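Local structure of butyrophilin subfamily 1 member A1 (Bos taurus, 4HH8) at residues A[28-34]-A[94-100]; A[58-62]-A[80-84]; A[50-54]-A[103-107]. The protein may act in the secretion of milk-fat droplets and inhibit the proliferation of activated T cells, its extracellular part of two immunoglobulin-like domains being the piece described here. The protein carries 1 engineered substitution. The contacts are given in a common frame with arbitrary orientation. Numbering follows the deposited sequence.

Interaction 1: A[28-34]-A[94-100]; sequences VGEDAEL and AVRIQEV
Residues 32-34 and 94-97 are neighbouring antiparallel strands, B and E of the N-terminal V-type immunoglobulin domain; their axes come within 4.5 Å at 155°. Two hydrogen-bonded pairs join them: Ala32 N to Ile97 O and Leu34 N to Val95 O are 2.9 Å, Ile97 N to Ala32 O 2.7 Å, Val95 N to Leu34 O 3.3 Å. Glu33 and Arg96, non-hydrogen-bonded, lie between on the opposite face. Beyond the strands Gly29 (phi 90°, suiting glycine) gives N to Val100 O and, after left-handed Glu99 (phi/psi 52/63°), Val100 N reaches Glu30 O, both 2.7 Å. Ala32 CB and Val100 CG2 (3.9 Å), and Leu34 CD2 and Ile97 CD1 (3.8 Å), pack inward. Asp31 (chi1 m) accepts Glu99 N on OD1 at 3.2 Å; its OD2 makes a salt bridge, weak as a hydrogen bond, to Arg96 NH1 at 3.1 Å. Ala94, Arg96 and Gln98 bond Val84, Ser82 and Arg80 through backbone, so these polar groups are satisfied.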
# COMPACT_ATOMS: atom_id res chain seq x y z
N VAL A 28 5.18 -0.88 3.31
CA VAL A 28 5.78 0.29 3.98
C VAL A 28 7.18 -0.06 4.52
O VAL A 28 7.38 -1.10 5.13
CB VAL A 28 4.83 0.88 5.09
CG1 VAL A 28 5.56 1.87 6.05
CG2 VAL A 28 3.64 1.59 4.47
N GLY A 29 8.15 0.80 4.26
CA GLY A 29 9.52 0.57 4.72
C GLY A 29 10.36 -0.22 3.73
O GLY A 29 11.57 -0.27 3.90
N GLU A 30 9.74 -0.85 2.72
CA GLU A 30 10.52 -1.58 1.69
C GLU A 30 10.71 -0.73 0.45
O GLU A 30 10.16 0.36 0.35
CB GLU A 30 9.85 -2.89 1.25
CG GLU A 30 9.27 -3.81 2.32
CD GLU A 30 10.27 -4.35 3.31
OE1 GLU A 30 11.43 -4.65 2.91
OE2 GLU A 30 9.89 -4.48 4.51
N ASP A 31 11.47 -1.24 -0.51
CA ASP A 31 11.59 -0.57 -1.79
C ASP A 31 10.52 -1.06 -2.75
O ASP A 31 10.07 -2.20 -2.66
CB ASP A 31 12.99 -0.79 -2.38
CG ASP A 31 14.11 -0.45 -1.37
OD1 ASP A 31 13.83 0.28 -0.37
OD2 ASP A 31 15.25 -0.95 -1.57
N ALA A 32 10.12 -0.19 -3.66
CA ALA A 32 9.26 -0.59 -4.75
C ALA A 32 9.87 -0.16 -6.06
O ALA A 32 10.59 0.84 -6.13
CB ALA A 32 7.88 0.02 -4.62
N GLU A 33 9.54 -0.90 -7.10
CA GLU A 33 9.98 -0.61 -8.45
C GLU A 33 8.77 -0.39 -9.31
O GLU A 33 7.87 -1.21 -9.30
CB GLU A 33 10.86 -1.76 -8.98
CG GLU A 33 12.20 -1.85 -8.17
CD GLU A 33 13.24 -2.80 -8.81
OE1 GLU A 33 13.10 -3.14 -9.99
OE2 GLU A 33 14.18 -3.23 -8.12
N LEU A 34 8.77 0.74 -10.02
CA LEU A 34 7.71 1.15 -10.93
C LEU A 34 8.19 1.02 -12.36
O LEU A 34 8.85 1.89 -12.87
CB LEU A 34 7.31 2.60 -10.68
CG LEU A 34 6.48 2.90 -9.43
CD1 LEU A 34 6.90 2.09 -8.21
CD2 LEU A 34 6.55 4.38 -9.13
N ALA A 94 12.89 0.93 -14.73
CA ALA A 94 11.96 1.17 -13.63
C ALA A 94 12.61 2.21 -12.78
O ALA A 94 13.81 2.44 -12.91
CB ALA A 94 11.73 -0.11 -12.83
N VAL A 95 11.81 2.87 -11.95
CA VAL A 95 12.31 3.76 -10.92
C VAL A 95 12.12 2.99 -9.64
O VAL A 95 11.02 2.49 -9.39
CB VAL A 95 11.53 5.10 -10.87
CG1 VAL A 95 11.84 5.89 -9.58
CG2 VAL A 95 11.97 5.95 -12.03
N ARG A 96 13.22 2.82 -8.89
CA ARG A 96 13.20 2.26 -7.56
C ARG A 96 12.95 3.38 -6.54
O ARG A 96 13.69 4.38 -6.50
CB ARG A 96 14.50 1.53 -7.26
CG ARG A 96 14.41 0.70 -5.96
CD ARG A 96 15.62 -0.23 -5.71
NE ARG A 96 16.88 0.50 -5.64
CZ ARG A 96 17.78 0.43 -4.65
NH1 ARG A 96 17.57 -0.36 -3.59
NH2 ARG A 96 18.91 1.15 -4.71
N ILE A 97 11.87 3.24 -5.76
CA ILE A 97 11.62 4.15 -4.66
C ILE A 97 11.93 3.43 -3.37
O ILE A 97 11.34 2.40 -3.07
CB ILE A 97 10.18 4.68 -4.63
CG1 ILE A 97 9.79 5.20 -6.01
CG2 ILE A 97 10.05 5.82 -3.56
CD1 ILE A 97 8.36 5.67 -6.09
N GLN A 98 12.89 3.96 -2.61
CA GLN A 98 13.31 3.33 -1.37
C GLN A 98 12.47 3.77 -0.21
O GLN A 98 11.94 4.90 -0.22
CB GLN A 98 14.77 3.67 -1.06
CG GLN A 98 15.72 3.06 -2.06
CD GLN A 98 17.16 3.37 -1.74
OE1 GLN A 98 17.48 4.43 -1.18
NE2 GLN A 98 18.05 2.44 -2.09
N GLU A 99 12.35 2.87 0.77
CA GLU A 99 11.66 3.17 2.01
C GLU A 99 10.26 3.73 1.76
O GLU A 99 9.95 4.89 2.13
CB GLU A 99 12.51 4.07 2.90
CG GLU A 99 13.23 3.25 3.99
CD GLU A 99 14.76 3.45 4.01
OE1 GLU A 99 15.21 4.52 4.51
OE2 GLU A 99 15.51 2.55 3.54
N VAL A 100 9.42 2.89 1.13
CA VAL A 100 8.06 3.29 0.77
C VAL A 100 7.27 3.71 2.00
O VAL A 100 7.35 3.06 3.03
CB VAL A 100 7.36 2.17 -0.02
CG1 VAL A 100 5.83 2.30 0.08
CG2 VAL A 100 7.84 2.21 -1.45

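Interaction 2: A[58-62]-A[80-84]; sequences PAVFL and RVSLV. Unlike the reference sequence in segment 58-62: Leu62 (reference Val).
Phe61, Val81 and Leu83 carry most of this contact, which joins two strands of different sheets, C' (61-64) and D (81-85), through side chains rather than backbone pairing. The CA atoms of Phe61 and Val81 are 6.5 Å apart, too far for a sheet register, and the two segments share no hydrogen bonds. Phe61 (phi/psi -153/136°) sends its CB toward the other segment; chi1 176° (t) and chi2 87° lay the ring along residues 81-83. Val81 (chi1 m) meets the ring edge, near its plane, with CG2 3.8 Å from Phe61 CD1. Further along, Phe61 CE1 is 4.1 Å from Ser82 CA, and Phe61 CZ is 3.7 Å from CB of Leu83 (chi1 t). A long flat ring suits a place where one residue must span several positions of a strand, and branched aliphatics give it a close-fitting wall. Val60 adds to the packing: its CG1 lies 4.1 Å from Val81 CG1 and its O 3.5 Å from Val81 CG2. Val60 (phi/psi -67/-44°) and Phe61 both face Trp51, forming a classic beta bulge, which places two consecutive apolar residues near Val81. The contact is characteristic of the V-set edge, where C' and D approach each other across the sandwich. Around it, Phe61 also touches Val95 of strand 92-97 and pairs through its backbone with Trp51 of strand 48-52, Leu83 packs on Leu49 of that strand, and the 67-68 strand adds Glu68 beside Phe61 and Val81.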
# COMPACT_ATOMS: atom_id res chain seq x y z
N PRO A 58 7.94 19.66 -10.51
CA PRO A 58 9.07 18.75 -10.31
C PRO A 58 8.61 17.29 -10.30
O PRO A 58 7.45 17.00 -9.96
CB PRO A 58 9.63 19.15 -8.95
CG PRO A 58 8.73 20.24 -8.41
CD PRO A 58 7.53 20.32 -9.25
N ALA A 59 9.52 16.39 -10.72
CA ALA A 59 9.20 15.01 -11.01
C ALA A 59 9.61 14.14 -9.84
O ALA A 59 10.34 14.58 -8.96
CB ALA A 59 9.92 14.56 -12.28
N VAL A 60 9.09 12.91 -9.82
CA VAL A 60 9.55 11.88 -8.89
C VAL A 60 11.00 11.50 -9.25
O VAL A 60 11.85 11.33 -8.36
CB VAL A 60 8.61 10.64 -8.96
CG1 VAL A 60 9.18 9.44 -8.17
CG2 VAL A 60 7.26 11.00 -8.46
N PHE A 61 11.26 11.33 -10.55
CA PHE A 61 12.56 10.91 -11.05
C PHE A 61 12.73 11.44 -12.48
O PHE A 61 11.78 11.44 -13.30
CB PHE A 61 12.77 9.39 -10.99
CG PHE A 61 14.07 8.95 -11.60
CD1 PHE A 61 15.24 8.93 -10.85
CD2 PHE A 61 14.15 8.66 -12.95
CE1 PHE A 61 16.46 8.58 -11.43
CE2 PHE A 61 15.38 8.34 -13.53
CZ PHE A 61 16.53 8.29 -12.78
N LEU A 62 13.91 11.98 -12.75
CA LEU A 62 14.21 12.52 -14.06
C LEU A 62 15.64 12.17 -14.49
O LEU A 62 16.61 12.46 -13.78
CB LEU A 62 13.94 14.03 -14.14
CG LEU A 62 14.12 14.66 -15.52
CD1 LEU A 62 13.26 13.97 -16.61
CD2 LEU A 62 13.90 16.21 -15.53
N ARG A 80 16.06 9.16 -2.57
CA ARG A 80 15.44 7.83 -2.36
C ARG A 80 14.96 7.19 -3.67
O ARG A 80 14.32 6.14 -3.66
CB ARG A 80 14.31 7.91 -1.30
CG ARG A 80 13.30 9.04 -1.52
CD ARG A 80 12.33 9.28 -0.30
NE ARG A 80 11.52 8.11 -0.05
CZ ARG A 80 10.21 8.00 -0.27
NH1 ARG A 80 9.45 9.03 -0.66
NH2 ARG A 80 9.65 6.83 -0.01
N VAL A 81 15.29 7.81 -4.80
CA VAL A 81 14.90 7.31 -6.13
C VAL A 81 16.12 7.01 -6.99
O VAL A 81 17.16 7.67 -6.87
CB VAL A 81 13.99 8.30 -6.91
CG1 VAL A 81 12.68 8.52 -6.19
CG2 VAL A 81 14.69 9.65 -7.14
N SER A 82 16.00 6.00 -7.85
CA SER A 82 17.07 5.59 -8.76
C SER A 82 16.51 4.78 -9.90
O SER A 82 15.47 4.14 -9.77
CB SER A 82 18.20 4.80 -8.04
OG SER A 82 17.73 3.56 -7.52
N LEU A 83 17.22 4.78 -11.02
CA LEU A 83 16.79 4.15 -12.23
C LEU A 83 17.24 2.72 -12.17
O LEU A 83 18.40 2.46 -11.87
CB LEU A 83 17.47 4.82 -13.43
CG LEU A 83 17.00 4.40 -14.82
CD1 LEU A 83 15.49 4.63 -14.98
CD2 LEU A 83 17.82 5.16 -15.84
N VAL A 84 16.30 1.81 -12.41
CA VAL A 84 16.65 0.41 -12.68
C VAL A 84 16.77 0.25 -14.21
O VAL A 84 15.86 0.60 -14.96
CB VAL A 84 15.62 -0.56 -12.10
CG1 VAL A 84 16.03 -2.04 -12.40
CG2 VAL A 84 15.46 -0.33 -10.59

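Interaction 3: A[50-54]-A[103-107]; sequences RWFRE and SDDGE
Arg53 NH1 and NH2 both donate to the carbonyl oxygen of Ser103, each at 3.0 Å, so that one acceptor serves both terminal nitrogens. To get there Arg53 extends through chi1 m, chi2 t, chi3 p and chi4 174°, from a backbone (phi/psi -108/-92°) that turns just after strand 48-52. Ser103 and Asp104 belong to a 3-10 turn; Asp104 O lies over one face of the guanidinium, and Asp105 O is 2.9 Å from Arg53 NH2 at an angle too poor for a hydrogen bond. Asp104 points its CA-to-CB bond away, and its OD1 stays 4.4 Å from Arg53 NH1, beyond a salt bridge. Asp104 O accepts from Tyr108 OH in the tyrosine corner of the Asp-x-Gly-x-Tyr-x-Cys motif of Ig V domains. At Gly106 (phi/psi 142/-164°) a CB would jam against the preceding carbonyl O, which alone calls for glycine, and sit tightly 3.2 Å from Arg53 NH2. Outward, Arg53 CG packs 3.9 Å from Glu107 O. The cation, weakly bonded also to Tyr77 OH, is thus held across the segments by the Ser103 carbonyl, tying strand C to the E-F turn, while the Asp104 carboxylate has its salt bridge with Arg80.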
# COMPACT_ATOMS: atom_id res chain seq x y z
N ARG A 50 11.10 10.26 -17.41
CA ARG A 50 10.52 11.07 -16.34
C ARG A 50 9.41 10.31 -15.63
O ARG A 50 8.46 9.88 -16.27
CB ARG A 50 9.94 12.38 -16.90
CG ARG A 50 9.35 13.30 -15.83
CD ARG A 50 8.58 14.51 -16.41
NE ARG A 50 9.50 15.39 -17.13
CZ ARG A 50 10.09 16.48 -16.64
NH1 ARG A 50 9.85 16.89 -15.39
NH2 ARG A 50 10.93 17.16 -17.41
N TRP A 51 9.52 10.14 -14.33
CA TRP A 51 8.36 9.66 -13.56
C TRP A 51 7.81 10.83 -12.78
O TRP A 51 8.57 11.64 -12.23
CB TRP A 51 8.76 8.53 -12.62
CG TRP A 51 8.72 7.17 -13.19
CD1 TRP A 51 7.83 6.20 -12.91
CD2 TRP A 51 9.65 6.59 -14.12
NE1 TRP A 51 8.13 5.06 -13.59
CE2 TRP A 51 9.24 5.27 -14.34
CE3 TRP A 51 10.82 7.06 -14.72
CZ2 TRP A 51 9.92 4.40 -15.20
CZ3 TRP A 51 11.52 6.20 -15.58
CH2 TRP A 51 11.05 4.87 -15.80
N PHE A 52 6.49 10.97 -12.75
CA PHE A 52 5.88 12.07 -12.02
C PHE A 52 4.52 11.66 -11.48
O PHE A 52 3.97 10.61 -11.85
CB PHE A 52 5.81 13.35 -12.88
CG PHE A 52 4.90 13.24 -14.09
CD1 PHE A 52 3.58 13.69 -14.03
CD2 PHE A 52 5.38 12.73 -15.29
CE1 PHE A 52 2.75 13.62 -15.12
CE2 PHE A 52 4.56 12.66 -16.41
CZ PHE A 52 3.23 13.12 -16.33
N ARG A 53 3.98 12.50 -10.60
CA ARG A 53 2.68 12.22 -10.03
C ARG A 53 1.64 13.17 -10.60
O ARG A 53 1.08 12.92 -11.66
CB ARG A 53 2.78 12.25 -8.51
CG ARG A 53 3.43 10.98 -7.99
CD ARG A 53 3.55 10.91 -6.53
NE ARG A 53 2.33 10.44 -5.89
CZ ARG A 53 2.24 10.20 -4.59
NH1 ARG A 53 3.29 10.41 -3.81
NH2 ARG A 53 1.11 9.79 -4.05
N GLU A 54 1.43 14.29 -9.93
CA GLU A 54 0.40 15.21 -10.35
C GLU A 54 0.96 16.25 -11.34
O GLU A 54 0.36 16.47 -12.39
CB GLU A 54 -0.32 15.81 -9.13
CG GLU A 54 -1.49 14.90 -8.63
CD GLU A 54 -1.46 14.59 -7.12
OE1 GLU A 54 -1.47 15.54 -6.30
OE2 GLU A 54 -1.43 13.38 -6.75
N SER A 103 2.14 7.82 2.08
CA SER A 103 1.99 8.95 1.14
C SER A 103 2.46 8.67 -0.30
O SER A 103 2.08 9.40 -1.23
CB SER A 103 2.75 10.17 1.67
OG SER A 103 4.08 9.77 1.98
N ASP A 104 3.30 7.64 -0.49
CA ASP A 104 3.73 7.22 -1.83
C ASP A 104 2.66 6.48 -2.63
O ASP A 104 2.79 6.30 -3.85
CB ASP A 104 4.96 6.32 -1.71
CG ASP A 104 6.15 7.05 -1.18
OD1 ASP A 104 6.30 8.25 -1.52
OD2 ASP A 104 6.95 6.43 -0.45
N ASP A 105 1.59 6.04 -1.95
CA ASP A 105 0.46 5.37 -2.61
C ASP A 105 -0.20 6.28 -3.64
O ASP A 105 -0.41 7.46 -3.37
CB ASP A 105 -0.59 5.02 -1.56
CG ASP A 105 -1.63 4.05 -2.07
OD1 ASP A 105 -1.53 2.85 -1.76
OD2 ASP A 105 -2.54 4.48 -2.79
N GLY A 106 -0.50 5.73 -4.81
CA GLY A 106 -1.22 6.47 -5.84
C GLY A 106 -0.76 6.20 -7.25
O GLY A 106 -0.03 5.24 -7.53
N GLU A 107 -1.16 7.09 -8.14
CA GLU A 107 -0.93 6.95 -9.58
C GLU A 107 0.37 7.66 -9.95
O GLU A 107 0.62 8.80 -9.53
CB GLU A 107 -2.09 7.62 -10.34
CG GLU A 107 -2.02 7.48 -11.86
CD GLU A 107 -3.06 8.36 -12.60
OE1 GLU A 107 -4.17 7.83 -12.88
OE2 GLU A 107 -2.76 9.57 -12.87

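All three contacts belong to the N-terminal V-type domain, their centres 10 to 12 Å apart, and Trp51 lies between them. Its ring meets interaction 1 where Val95 CG2 is 3.1 Å from Trp51 CE3, while its backbone N is 2.8 Å from Phe61 O, joining interaction 2 to the strand of interaction 3. Strand 81-85 of interaction 2 lies beside strand 92-97 of interaction 1 in one sheet, with Ala94 O 2.6 Å from Val84 N and Arg96 N 2.8 Å from Ser82 O. Arg80 links 2 to 3 by the V-set salt bridge, Arg80 NH2 to Asp104 OD2 at 2.8 Å. Trp51, against Cys110 of the Cys36-Cys110 disulfide, is the core residue all three approach.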